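PDB 3PRL: NADP-dependent glyceraldehyde-3-phosphate dehydrogenase from Bacillus halodurans, which probably catalyses the NADP-dependent, non-phosphorylating oxidation of glyceraldehyde 3-phosphate, as a member of the aldehyde dehydrogenase family. Local coordinates for residues Ala54-Trp65 and Ala207-Val215; Leu153-Pro161 and Val227-Thr238. One frame throughout, in Å; residues are numbered along the deposited sequence.

Contact 1 (Ala54-Trp65 and Ala207-Val215)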
ATOM      1  N   ALA D  54      21.509  16.279  27.979  1.00 35.54           N
ATOM      2  CA  ALA D  54      21.405  15.778  26.616  1.00 35.06           C
ATOM      3  C   ALA D  54      19.958  15.457  26.253  1.00 34.46           C
ATOM      4  O   ALA D  54      19.507  15.793  25.161  1.00 34.61           O
ATOM      5  CB  ALA D  54      22.273  14.551  26.439  1.00 34.94           C
ATOM      6  N   ILE D  55      19.233  14.819  27.169  1.00 34.02           N
ATOM      7  CA  ILE D  55      17.825  14.478  26.925  1.00 34.24           C
ATOM      8  C   ILE D  55      16.933  15.714  26.750  1.00 35.33           C
ATOM      9  O   ILE D  55      15.982  15.688  25.960  1.00 35.18           O
ATOM     10  CB  ILE D  55      17.258  13.517  28.003  1.00 33.97           C
ATOM     11  CG1 ILE D  55      17.918  12.144  27.849  1.00 32.69           C
ATOM     12  CG2 ILE D  55      15.738  13.372  27.876  1.00 32.81           C
ATOM     13  CD1 ILE D  55      17.487  11.112  28.871  1.00 33.40           C
ATOM     14  N   GLN D  56      17.242  16.791  27.474  1.00 36.76           N
ATOM     15  CA  GLN D  56      16.459  18.018  27.366  1.00 37.77           C
ATOM     16  C   GLN D  56      16.740  18.765  26.084  1.00 37.74           C
ATOM     17  O   GLN D  56      15.814  19.288  25.455  1.00 37.94           O
ATOM     18  CB  GLN D  56      16.655  18.946  28.570  1.00 39.77           C
ATOM     19  CG  GLN D  56      15.565  18.833  29.627  1.00 44.09           C
ATOM     20  CD  GLN D  56      14.175  18.643  29.034  1.00 39.56           C
ATOM     21  OE1 GLN D  56      13.668  17.519  28.972  1.00 42.90           O
ATOM     22  NE2 GLN D  56      13.558  19.742  28.582  1.00 43.92           N
ATOM     23  N   GLY D  57      18.015  18.820  25.702  1.00 37.71           N
ATOM     24  CA  GLY D  57      18.416  19.479  24.469  1.00 37.16           C
ATOM     25  C   GLY D  57      17.734  18.841  23.271  1.00 35.80           C
ATOM     26  O   GLY D  57      17.337  19.529  22.332  1.00 35.75           O
ATOM     27  N   ALA D  58      17.604  17.519  23.316  1.00 34.61           N
ATOM     28  CA  ALA D  58      16.991  16.763  22.238  1.00 33.31           C
ATOM     29  C   ALA D  58      15.492  17.037  22.137  1.00 33.02           C
ATOM     30  O   ALA D  58      14.966  17.137  21.039  1.00 32.53           O
ATOM     31  CB  ALA D  58      17.269  15.281  22.398  1.00 32.69           C
ATOM     32  N   LYS D  59      14.831  17.181  23.286  1.00 33.41           N
ATOM     33  CA  LYS D  59      13.404  17.506  23.369  1.00 34.15           C
ATOM     34  C   LYS D  59      13.074  18.922  22.871  1.00 35.02           C
ATOM     35  O   LYS D  59      12.018  19.153  22.281  1.00 34.46           O
ATOM     36  CB  LYS D  59      12.950  17.360  24.823  1.00 35.00           C
ATOM     37  CG  LYS D  59      11.597  16.706  25.060  1.00 35.97           C
ATOM     38  CD  LYS D  59      11.477  16.421  26.568  1.00 35.01           C
ATOM     39  CE  LYS D  59      10.080  16.690  27.119  1.00 36.52           C
ATOM     40  NZ  LYS D  59      10.151  17.311  28.472  1.00 36.10           N
ATOM     41  N   ASP D  60      13.961  19.880  23.116  1.00 36.47           N
ATOM     42  CA  ASP D  60      13.709  21.246  22.664  1.00 37.67           C
ATOM     43  C   ASP D  60      13.958  21.374  21.175  1.00 37.41           C
ATOM     44  O   ASP D  60      13.209  22.047  20.476  1.00 37.66           O
ATOM     45  CB  ASP D  60      14.552  22.255  23.443  1.00 39.55           C
ATOM     46  CG  ASP D  60      14.155  22.343  24.911  1.00 40.17           C
ATOM     47  OD1 ASP D  60      13.070  21.849  25.290  1.00 39.70           O
ATOM     48  OD2 ASP D  60      14.941  22.912  25.686  1.00 40.74           O
ATOM     49  N   ALA D  61      15.005  20.719  20.687  1.00 37.21           N
ATOM     50  CA  ALA D  61      15.299  20.720  19.256  1.00 37.44           C
ATOM     51  C   ALA D  61      14.307  19.865  18.449  1.00 37.28           C
ATOM     52  O   ALA D  61      14.090  20.118  17.269  1.00 37.25           O
ATOM     53  CB  ALA D  61      16.719  20.274  19.014  1.00 37.24           C
ATOM     54  N   GLN D  62      13.723  18.857  19.092  1.00 37.68           N
ATOM     55  CA  GLN D  62      12.635  18.043  18.501  1.00 38.32           C
ATOM     56  C   GLN D  62      11.502  18.897  17.926  1.00 37.91           C
ATOM     57  O   GLN D  62      10.946  18.577  16.871  1.00 37.38           O
ATOM     58  CB  GLN D  62      12.095  17.041  19.545  1.00 39.37           C
ATOM     59  CG  GLN D  62      10.598  16.635  19.431  1.00 46.68           C
ATOM     60  CD  GLN D  62      10.346  15.544  18.404  1.00 38.48           C
ATOM     61  OE1 GLN D  62       9.235  15.404  17.891  1.00 45.68           O
ATOM     62  NE2 GLN D  62      11.379  14.770  18.094  1.00 45.69           N
ATOM     63  N   LYS D  63      11.169  19.988  18.610  1.00 38.24           N
ATOM     64  CA  LYS D  63      10.037  20.826  18.197  1.00 38.11           C
ATOM     65  C   LYS D  63      10.388  21.744  17.007  1.00 37.88           C
ATOM     66  O   LYS D  63       9.501  22.164  16.255  1.00 37.89           O
ATOM     67  CB  LYS D  63       9.480  21.618  19.392  1.00 39.13           C
ATOM     68  CG  LYS D  63       9.414  20.806  20.698  1.00 39.51           C
ATOM     69  CD  LYS D  63       8.578  21.478  21.776  1.00 39.57           C
ATOM     70  CE  LYS D  63       8.968  21.000  23.178  1.00 40.27           C
ATOM     71  NZ  LYS D  63      10.182  21.718  23.715  1.00 40.47           N
ATOM     72  N   ILE D  64      11.677  22.031  16.825  1.00 37.12           N
ATOM     73  CA  ILE D  64      12.132  22.807  15.657  1.00 36.86           C
ATOM     74  C   ILE D  64      12.352  21.867  14.457  1.00 35.11           C
ATOM     75  O   ILE D  64      11.816  22.086  13.371  1.00 34.98           O
ATOM     76  CB  ILE D  64      13.398  23.676  15.988  1.00 37.78           C
ATOM     77  CG1 ILE D  64      13.010  24.854  16.901  1.00 38.52           C
ATOM     78  CG2 ILE D  64      14.111  24.171  14.705  1.00 37.96           C
ATOM     79  CD1 ILE D  64      14.059  25.245  17.932  1.00 39.26           C
ATOM     80  N   TRP D  65      13.116  20.806  14.685  1.00 33.48           N
ATOM     81  CA  TRP D  65      13.404  19.803  13.663  1.00 32.07           C
ATOM     82  C   TRP D  65      12.157  19.177  13.010  1.00 32.21           C
ATOM     83  O   TRP D  65      12.075  19.097  11.773  1.00 32.13           O
ATOM     84  CB  TRP D  65      14.274  18.711  14.278  1.00 30.00           C
ATOM     85  CG  TRP D  65      14.671  17.635  13.349  1.00 29.16           C
ATOM     86  CD1 TRP D  65      14.327  16.311  13.430  1.00 28.57           C
ATOM     87  CD2 TRP D  65      15.507  17.768  12.196  1.00 29.43           C
ATOM     88  NE1 TRP D  65      14.896  15.612  12.393  1.00 28.25           N
ATOM     89  CE2 TRP D  65      15.629  16.481  11.621  1.00 28.67           C
ATOM     90  CE3 TRP D  65      16.157  18.849  11.587  1.00 29.95           C
ATOM     91  CZ2 TRP D  65      16.369  16.250  10.458  1.00 28.77           C
ATOM     92  CZ3 TRP D  65      16.908  18.617  10.436  1.00 30.12           C
ATOM     93  CH2 TRP D  65      17.008  17.333   9.884  1.00 29.33           C
ATOM     94  N   ALA D 207      24.060  19.134  10.810  1.00 32.97           N
ATOM     95  CA  ALA D 207      22.999  18.786  11.761  1.00 32.62           C
ATOM     96  C   ALA D 207      22.710  19.975  12.675  1.00 32.94           C
ATOM     97  O   ALA D 207      23.634  20.515  13.284  1.00 33.35           O
ATOM     98  CB  ALA D 207      23.389  17.584  12.585  1.00 32.53           C
ATOM     99  N   PRO D 208      21.439  20.419  12.741  1.00 32.70           N
ATOM    100  CA  PRO D 208      21.134  21.480  13.711  1.00 33.47           C
ATOM    101  C   PRO D 208      21.394  21.017  15.145  1.00 34.37           C
ATOM    102  O   PRO D 208      21.421  19.813  15.411  1.00 33.86           O
ATOM    103  CB  PRO D 208      19.649  21.761  13.475  1.00 32.82           C
ATOM    104  CG  PRO D 208      19.408  21.354  12.054  1.00 31.51           C
ATOM    105  CD  PRO D 208      20.329  20.194  11.792  1.00 31.98           C
ATOM    106  N   GLU D 209      21.607  21.972  16.045  1.00 35.82           N
ATOM    107  CA  GLU D 209      21.949  21.709  17.455  1.00 36.59           C
ATOM    108  C   GLU D 209      20.883  20.882  18.173  1.00 35.85           C
ATOM    109  O   GLU D 209      19.704  21.159  18.042  1.00 35.66           O
ATOM    110  CB  GLU D 209      22.146  23.046  18.184  1.00 38.31           C
ATOM    111  CG  GLU D 209      21.047  24.049  17.863  1.00 39.79           C
ATOM    112  CD  GLU D 209      21.280  25.425  18.441  1.00 39.82           C
ATOM    113  OE1 GLU D 209      22.312  26.062  18.116  1.00 41.63           O
ATOM    114  OE2 GLU D 209      20.402  25.875  19.205  1.00 41.13           O
ATOM    115  N   GLY D 210      21.305  19.860  18.918  1.00 35.92           N
ATOM    116  CA  GLY D 210      20.388  19.041  19.727  1.00 35.27           C
ATOM    117  C   GLY D 210      19.792  17.791  19.089  1.00 34.53           C
ATOM    118  O   GLY D 210      19.536  16.803  19.785  1.00 34.48           O
ATOM    119  N   ILE D 211      19.564  17.826  17.775  1.00 33.81           N
ATOM    120  CA  ILE D 211      18.939  16.706  17.031  1.00 32.17           C
ATOM    121  C   ILE D 211      19.616  15.366  17.275  1.00 30.57           C
ATOM    122  O   ILE D 211      18.949  14.323  17.370  1.00 29.71           O
ATOM    123  CB  ILE D 211      18.933  16.982  15.505  1.00 32.80           C
ATOM    124  CG1 ILE D 211      18.347  18.358  15.215  1.00 35.85           C
ATOM    125  CG2 ILE D 211      18.170  15.888  14.741  1.00 34.59           C
ATOM    126  CD1 ILE D 211      17.052  18.638  15.938  1.00 33.40           C
ATOM    127  N   ILE D 212      20.947  15.421  17.348  1.00 29.94           N
ATOM    128  CA  ILE D 212      21.796  14.314  17.744  1.00 29.25           C
ATOM    129  C   ILE D 212      22.638  14.722  18.962  1.00 29.50           C
ATOM    130  O   ILE D 212      23.352  15.734  18.933  1.00 29.90           O
ATOM    131  CB  ILE D 212      22.707  13.831  16.560  1.00 29.20           C
ATOM    132  CG1 ILE D 212      23.632  12.666  16.985  1.00 27.17           C
ATOM    133  CG2 ILE D 212      23.508  14.990  15.954  1.00 28.00           C
ATOM    134  CD1 ILE D 212      22.904  11.330  17.160  1.00 28.33           C
ATOM    135  N   GLN D 213      22.508  13.939  20.030  1.00 28.95           N
ATOM    136  CA  GLN D 213      23.356  14.046  21.218  1.00 28.88           C
ATOM    137  C   GLN D 213      24.071  12.711  21.415  1.00 27.75           C
ATOM    138  O   GLN D 213      23.467  11.647  21.222  1.00 25.53           O
ATOM    139  CB  GLN D 213      22.510  14.378  22.450  1.00 29.11           C
ATOM    140  CG  GLN D 213      21.450  15.464  22.210  1.00 31.29           C
ATOM    141  CD  GLN D 213      22.005  16.875  22.280  1.00 30.23           C
ATOM    142  OE1 GLN D 213      23.003  17.212  21.620  1.00 32.49           O
ATOM    143  NE2 GLN D 213      21.363  17.715  23.092  1.00 32.63           N
ATOM    144  N   VAL D 214      25.359  12.765  21.763  1.00 27.95           N
ATOM    145  CA  VAL D 214      26.118  11.540  22.064  1.00 28.00           C
ATOM    146  C   VAL D 214      26.316  11.422  23.566  1.00 27.86           C
ATOM    147  O   VAL D 214      26.829  12.334  24.205  1.00 27.39           O
ATOM    148  CB  VAL D 214      27.503  11.490  21.365  1.00 28.70           C
ATOM    149  CG1 VAL D 214      28.178  10.123  21.591  1.00 28.27           C
ATOM    150  CG2 VAL D 214      27.374  11.799  19.877  1.00 28.37           C
ATOM    151  N   VAL D 215      25.863  10.312  24.135  1.00 28.84           N
ATOM    152  CA  VAL D 215      26.079  10.070  25.548  1.00 30.41           C
ATOM    153  C   VAL D 215      27.052   8.924  25.682  1.00 32.13           C
ATOM    154  O   VAL D 215      26.829   7.857  25.146  1.00 31.90           O
ATOM    155  CB  VAL D 215      24.761   9.817  26.335  1.00 30.21           C
ATOM    156  CG1 VAL D 215      23.963  11.126  26.459  1.00 30.92           C
ATOM    157  CG2 VAL D 215      23.906   8.709  25.685  1.00 29.86           C
TER
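Trp65 presents one face of its indole to Ile211. The methyl CG2 of Ile211 stands over the five-membered ring, 3.9 Å from its centroid and 3° off the normal, a CH-pi contact. Pro208 reaches the six-membered ring obliquely, with Pro208 CD 4.0 Å from Trp65 CZ3. The indole nitrogen NE1 is hydrogen-bonded to Leu177 O. Trp65 has CG anti to its backbone N (chi1 -179°), which carries the ring away from the last turn of the helix, against the loop 207-211. The other branch of Ile211 turns toward the helix, where CD1 lies 3.5 Å from Ala61 CB, a tight fit.

Gly210 sits in the type II turn 208-211 with a positive phi. With no side chain on Gly210, the helix comes close to its backbone, and Ala58 CA makes a CH...O contact of 3.5 Å with Gly210 O. Further along, Gln213 bends at chi2 and sends NE2 to Ala54 O, a weak bond of 3.4 Å. Its OE1 accepts from Asn17 N. Ala54 CB also meets Val215 CG1 at 3.8 Å.

The helix runs nearly antiparallel to strand 212-214, at 174°, with the axes 8.5 Å apart. This strand pairs with strand 182-186 of the sheet that also holds strands 144-159 and 234-238, and the helix covers it. Helix 70-86 adds Arg73 and Leu76 against Trp65.

Contact 2 (Leu153-Pro161 and Val227-Thr238)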
ATOM      1  N   LEU D 153       7.716  10.083  17.299  1.00 21.74           N
ATOM      2  CA  LEU D 153       7.380   9.837  18.698  1.00 21.70           C
ATOM      3  C   LEU D 153       8.005  10.898  19.634  1.00 22.13           C
ATOM      4  O   LEU D 153       7.402  11.242  20.654  1.00 22.10           O
ATOM      5  CB  LEU D 153       7.798   8.412  19.122  1.00 21.54           C
ATOM      6  CG  LEU D 153       7.303   7.184  18.345  1.00 18.83           C
ATOM      7  CD1 LEU D 153       8.290   6.027  18.495  1.00 20.86           C
ATOM      8  CD2 LEU D 153       5.890   6.732  18.785  1.00 20.96           C
ATOM      9  N   GLY D 154       9.184  11.425  19.281  1.00 21.98           N
ATOM     10  CA  GLY D 154       9.910  12.365  20.160  1.00 22.92           C
ATOM     11  C   GLY D 154      11.436  12.236  20.188  1.00 23.70           C
ATOM     12  O   GLY D 154      12.102  12.436  19.182  1.00 23.51           O
ATOM     13  N   VAL D 155      11.989  11.942  21.361  1.00 24.29           N
ATOM     14  CA  VAL D 155      13.415  11.665  21.502  1.00 24.93           C
ATOM     15  C   VAL D 155      13.628  10.157  21.530  1.00 23.75           C
ATOM     16  O   VAL D 155      13.031   9.453  22.360  1.00 24.31           O
ATOM     17  CB  VAL D 155      14.014  12.321  22.788  1.00 26.06           C
ATOM     18  CG1 VAL D 155      15.491  12.007  22.907  1.00 28.33           C
ATOM     19  CG2 VAL D 155      13.822  13.830  22.764  1.00 28.73           C
ATOM     20  N   VAL D 156      14.462   9.664  20.621  1.00 22.37           N
ATOM     21  CA  VAL D 156      14.729   8.223  20.485  1.00 21.33           C
ATOM     22  C   VAL D 156      16.081   7.885  21.067  1.00 21.48           C
ATOM     23  O   VAL D 156      17.082   8.537  20.748  1.00 21.61           O
ATOM     24  CB  VAL D 156      14.620   7.742  18.986  1.00 21.33           C
ATOM     25  CG1 VAL D 156      15.205   6.348  18.764  1.00 19.84           C
ATOM     26  CG2 VAL D 156      13.156   7.762  18.523  1.00 20.00           C
ATOM     27  N   LEU D 157      16.106   6.873  21.935  1.00 21.39           N
ATOM     28  CA  LEU D 157      17.362   6.380  22.491  1.00 21.89           C
ATOM     29  C   LEU D 157      17.854   5.228  21.643  1.00 21.76           C
ATOM     30  O   LEU D 157      17.170   4.209  21.513  1.00 21.04           O
ATOM     31  CB  LEU D 157      17.200   5.939  23.956  1.00 21.89           C
ATOM     32  CG  LEU D 157      18.501   5.372  24.566  1.00 21.79           C
ATOM     33  CD1 LEU D 157      19.454   6.486  24.952  1.00 22.71           C
ATOM     34  CD2 LEU D 157      18.224   4.472  25.750  1.00 22.35           C
ATOM     35  N   ALA D 158      19.018   5.434  21.034  1.00 22.53           N
ATOM     36  CA  ALA D 158      19.666   4.451  20.180  1.00 22.54           C
ATOM     37  C   ALA D 158      20.895   3.949  20.900  1.00 23.72           C
ATOM     38  O   ALA D 158      21.789   4.740  21.260  1.00 24.65           O
ATOM     39  CB  ALA D 158      20.066   5.069  18.846  1.00 22.10           C
ATOM     40  N   ILE D 159      20.927   2.636  21.115  1.00 23.90           N
ATOM     41  CA  ILE D 159      22.021   1.989  21.825  1.00 24.93           C
ATOM     42  C   ILE D 159      22.599   0.921  20.913  1.00 24.93           C
ATOM     43  O   ILE D 159      21.944  -0.075  20.620  1.00 25.13           O
ATOM     44  CB  ILE D 159      21.554   1.346  23.155  1.00 25.38           C
ATOM     45  CG1 ILE D 159      20.478   2.209  23.839  1.00 22.62           C
ATOM     46  CG2 ILE D 159      22.782   1.057  24.082  1.00 22.99           C
ATOM     47  CD1 ILE D 159      19.600   1.407  24.838  1.00 25.45           C
ATOM     48  N   SER D 160      23.822   1.145  20.464  1.00 25.32           N
ATOM     49  CA  SER D 160      24.452   0.270  19.486  1.00 25.66           C
ATOM     50  C   SER D 160      25.586  -0.601  20.076  1.00 25.69           C
ATOM     51  O   SER D 160      26.146  -0.254  21.119  1.00 25.95           O
ATOM     52  CB  SER D 160      24.922   1.091  18.277  1.00 25.06           C
ATOM     53  OG  SER D 160      25.950   1.999  18.631  1.00 27.35           O
ATOM     54  N   PRO D 161      25.921  -1.728  19.399  1.00 25.24           N
ATOM     55  CA  PRO D 161      26.902  -2.711  19.877  1.00 25.79           C
ATOM     56  C   PRO D 161      28.327  -2.461  19.350  1.00 26.30           C
ATOM     57  O   PRO D 161      28.538  -1.503  18.614  1.00 25.89           O
ATOM     58  CB  PRO D 161      26.359  -4.012  19.295  1.00 25.29           C
ATOM     59  CG  PRO D 161      25.784  -3.589  17.966  1.00 27.45           C
ATOM     60  CD  PRO D 161      25.430  -2.100  18.055  1.00 24.92           C
ATOM     61  N   VAL D 227      17.542   4.324  30.366  1.00 32.16           N
ATOM     62  CA  VAL D 227      16.445   3.429  30.028  1.00 31.85           C
ATOM     63  C   VAL D 227      15.173   3.728  30.828  1.00 32.22           C
ATOM     64  O   VAL D 227      14.062   3.475  30.350  1.00 32.20           O
ATOM     65  CB  VAL D 227      16.922   1.944  30.137  1.00 31.59           C
ATOM     66  CG1 VAL D 227      15.872   1.014  30.695  1.00 32.14           C
ATOM     67  CG2 VAL D 227      17.407   1.461  28.787  1.00 31.62           C
ATOM     68  N   GLU D 228      15.362   4.307  32.015  1.00 32.56           N
ATOM     69  CA  GLU D 228      14.292   4.675  32.939  1.00 33.35           C
ATOM     70  C   GLU D 228      13.799   6.118  32.805  1.00 33.49           C
ATOM     71  O   GLU D 228      12.920   6.531  33.545  1.00 34.09           O
ATOM     72  CB  GLU D 228      14.756   4.447  34.385  1.00 34.16           C
ATOM     73  CG  GLU D 228      14.975   2.987  34.770  1.00 37.89           C
ATOM     74  CD  GLU D 228      15.585   2.798  36.168  1.00 34.98           C
ATOM     75  OE1 GLU D 228      16.068   3.784  36.773  1.00 39.22           O
ATOM     76  OE2 GLU D 228      15.592   1.643  36.659  1.00 38.78           O
ATOM     77  N   HIS D 229      14.366   6.886  31.879  1.00 33.45           N
ATOM     78  CA  HIS D 229      14.107   8.330  31.806  1.00 34.06           C
ATOM     79  C   HIS D 229      12.773   8.705  31.158  1.00 33.19           C
ATOM     80  O   HIS D 229      12.561   8.399  29.977  1.00 32.60           O
ATOM     81  CB  HIS D 229      15.242   9.031  31.049  1.00 34.84           C
ATOM     82  CG  HIS D 229      15.499  10.428  31.516  1.00 35.58           C
ATOM     83  ND1 HIS D 229      14.729  11.498  31.120  1.00 35.67           N
ATOM     84  CD2 HIS D 229      16.447  10.929  32.340  1.00 36.21           C
ATOM     85  CE1 HIS D 229      15.186  12.599  31.687  1.00 36.40           C
ATOM     86  NE2 HIS D 229      16.228  12.280  32.435  1.00 36.75           N
ATOM     87  N   PRO D 230      11.884   9.405  31.910  1.00 32.88           N
ATOM     88  CA  PRO D 230      10.606   9.847  31.349  1.00 32.39           C
ATOM     89  C   PRO D 230      10.739  10.661  30.053  1.00 32.22           C
ATOM     90  O   PRO D 230       9.781  10.736  29.281  1.00 31.27           O
ATOM     91  CB  PRO D 230       9.994  10.706  32.471  1.00 33.07           C
ATOM     92  CG  PRO D 230      11.131  11.062  33.359  1.00 31.21           C
ATOM     93  CD  PRO D 230      12.063   9.892  33.293  1.00 33.43           C
ATOM     94  N   GLY D 231      11.923  11.233  29.809  1.00 32.52           N
ATOM     95  CA  GLY D 231      12.191  12.004  28.584  1.00 32.63           C
ATOM     96  C   GLY D 231      12.395  11.194  27.314  1.00 31.95           C
ATOM     97  O   GLY D 231      12.510  11.757  26.228  1.00 31.94           O
ATOM     98  N   ILE D 232      12.445   9.869  27.456  1.00 31.62           N
ATOM     99  CA  ILE D 232      12.639   8.947  26.337  1.00 30.28           C
ATOM    100  C   ILE D 232      11.292   8.378  25.895  1.00 30.19           C
ATOM    101  O   ILE D 232      10.509   7.863  26.719  1.00 30.42           O
ATOM    102  CB  ILE D 232      13.608   7.789  26.717  1.00 30.51           C
ATOM    103  CG1 ILE D 232      15.000   8.326  27.124  1.00 31.62           C
ATOM    104  CG2 ILE D 232      13.693   6.731  25.607  1.00 30.53           C
ATOM    105  CD1 ILE D 232      15.837   8.950  25.999  1.00 30.89           C
ATOM    106  N   ASP D 233      11.023   8.484  24.592  1.00 29.03           N
ATOM    107  CA  ASP D 233       9.741   8.104  24.038  1.00 28.37           C
ATOM    108  C   ASP D 233       9.861   6.843  23.199  1.00 27.37           C
ATOM    109  O   ASP D 233       8.870   6.364  22.689  1.00 27.21           O
ATOM    110  CB  ASP D 233       9.174   9.257  23.199  1.00 28.36           C
ATOM    111  CG  ASP D 233       9.200  10.576  23.947  1.00 28.48           C
ATOM    112  OD1 ASP D 233       8.315  10.788  24.804  1.00 29.26           O
ATOM    113  OD2 ASP D 233      10.121  11.395  23.699  1.00 29.30           O
ATOM    114  N   MET D 234      11.083   6.321  23.050  1.00 27.08           N
ATOM    115  CA  MET D 234      11.336   5.099  22.291  1.00 25.95           C
ATOM    116  C   MET D 234      12.761   4.592  22.491  1.00 24.40           C
ATOM    117  O   MET D 234      13.724   5.389  22.461  1.00 24.24           O
ATOM    118  CB  MET D 234      11.078   5.350  20.791  1.00 27.71           C
ATOM    119  CG  MET D 234      10.972   4.099  19.915  1.00 21.10           C
ATOM    120  SD  MET D 234      12.482   3.643  19.025  1.00 27.63           S
ATOM    121  CE  MET D 234      11.775   2.333  18.029  1.00 20.57           C
ATOM    122  N   ILE D 235      12.896   3.273  22.672  1.00 22.96           N
ATOM    123  CA  ILE D 235      14.210   2.625  22.752  1.00 23.14           C
ATOM    124  C   ILE D 235      14.445   1.638  21.608  1.00 22.33           C
ATOM    125  O   ILE D 235      13.600   0.794  21.344  1.00 22.58           O
ATOM    126  CB  ILE D 235      14.447   1.862  24.117  1.00 23.92           C
ATOM    127  CG1 ILE D 235      14.191   2.765  25.316  1.00 24.96           C
ATOM    128  CG2 ILE D 235      15.868   1.258  24.190  1.00 24.65           C
ATOM    129  CD1 ILE D 235      15.100   3.912  25.399  1.00 24.74           C
ATOM    130  N   THR D 236      15.599   1.751  20.948  1.00 22.25           N
ATOM    131  CA  THR D 236      16.051   0.723  19.998  1.00 22.50           C
ATOM    132  C   THR D 236      17.457   0.211  20.303  1.00 23.38           C
ATOM    133  O   THR D 236      18.435   0.965  20.320  1.00 23.63           O
ATOM    134  CB  THR D 236      15.936   1.187  18.544  1.00 22.39           C
ATOM    135  OG1 THR D 236      16.436   0.162  17.688  1.00 20.39           O
ATOM    136  CG2 THR D 236      16.696   2.509  18.313  1.00 20.84           C
ATOM    137  N   PHE D 237      17.559  -1.093  20.521  1.00 24.05           N
ATOM    138  CA  PHE D 237      18.777  -1.641  21.092  1.00 24.21           C
ATOM    139  C   PHE D 237      19.222  -2.905  20.392  1.00 24.05           C
ATOM    140  O   PHE D 237      18.421  -3.821  20.128  1.00 23.25           O
ATOM    141  CB  PHE D 237      18.561  -1.875  22.599  1.00 24.61           C
ATOM    142  CG  PHE D 237      19.602  -2.747  23.257  1.00 25.51           C
ATOM    143  CD1 PHE D 237      20.703  -2.181  23.890  1.00 25.29           C
ATOM    144  CD2 PHE D 237      19.459  -4.127  23.273  1.00 24.85           C
ATOM    145  CE1 PHE D 237      21.665  -2.990  24.522  1.00 26.27           C
ATOM    146  CE2 PHE D 237      20.409  -4.939  23.887  1.00 25.84           C
ATOM    147  CZ  PHE D 237      21.510  -4.366  24.519  1.00 25.54           C
ATOM    148  N   THR D 238      20.522  -2.943  20.106  1.00 24.24           N
ATOM    149  CA  THR D 238      21.167  -4.134  19.613  1.00 24.38           C
ATOM    150  C   THR D 238      22.273  -4.499  20.590  1.00 25.54           C
ATOM    151  O   THR D 238      23.073  -3.641  20.974  1.00 25.95           O
ATOM    152  CB  THR D 238      21.767  -3.910  18.223  1.00 23.82           C
ATOM    153  OG1 THR D 238      20.732  -3.527  17.317  1.00 25.06           O
ATOM    154  CG2 THR D 238      22.428  -5.156  17.729  1.00 25.47           C
TER
HETATM  155  O   HOH W   1      25.369  -3.292  22.646  1.00 21.72           O
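Ile159 crosses Phe237 at a slant and meets the ring at its edge, with Ile159 CB 3.7 Å from Phe237 CD1. The two sit on neighbouring parallel strands of the nucleotide-binding alpha/beta domain of the aldehyde dehydrogenase fold. Strands 155-159 and 234-238 run 16° from parallel. Leu157 and Ile235 share the face of Ile159 and Phe237, and Ile159 CD1 reaches Ile235 CG2. Helix 241-250 covers this face, with Ile247 against both Ile159 and Phe237.

The other face carries Val156, Ala158, Met234 and Thr236. Val156 and Met234 stand alongside each other. A bend at chi2 (-98°) lays Met234 SD beside Val156 CG1, at 3.8 Å. Leu153 slants across Met234, and Leu153 CD1 touches Met234 CG at 3.6 Å. Lys172 of helix 167-178 packs on Ala158 and Thr236.

A ladder of backbone bonds joins the strands: Leu157 N to Met234 O, Thr236 N to Leu157 O, Ile159 N to Thr236 O and Thr238 N to Ile159 O. Ser160, just beyond Ile159, binds NADP in a crystal structure of this protein, though none is bound here. Nearby Thr238 OG1 bonds to Lys172 NZ, close to Glu259, the predicted active-site residue. Pro161 CG rests 3.7 Å from Thr238 CG2.

Before Met234, Asp233 N bonds to Val155 O at 3.2 Å, while the buried Met234 N has no partner in the model. The carboxylate of Asp233 adds a second bond: OD2 accepts from Val155 N at 3.0 Å, on its anti side and 15° out of the carboxylate plane.

Both contacts are largely buried and reach the same sheet. Contact 2 lies within it, between adjacent strands, and is held by regular backbone bonds with mostly apolar side chains on both faces. Contact 1 lies further from the chain centre, where a helix covers a strand. Small residues and one indole do most of the work there, and its single direct hydrogen bond is weak. Strand 182-186 lies between strands 155-159 and 212-214 and pairs with both. The contacts also touch directly: Gln62 NE2 is 2.7 Å from Gly154 O, and Ile55 packs on His229. Contact 2 reaches the cofactor site through Ser160, whereas in contact 1 Val215 lies beside Lys186, an NADP-binding residue.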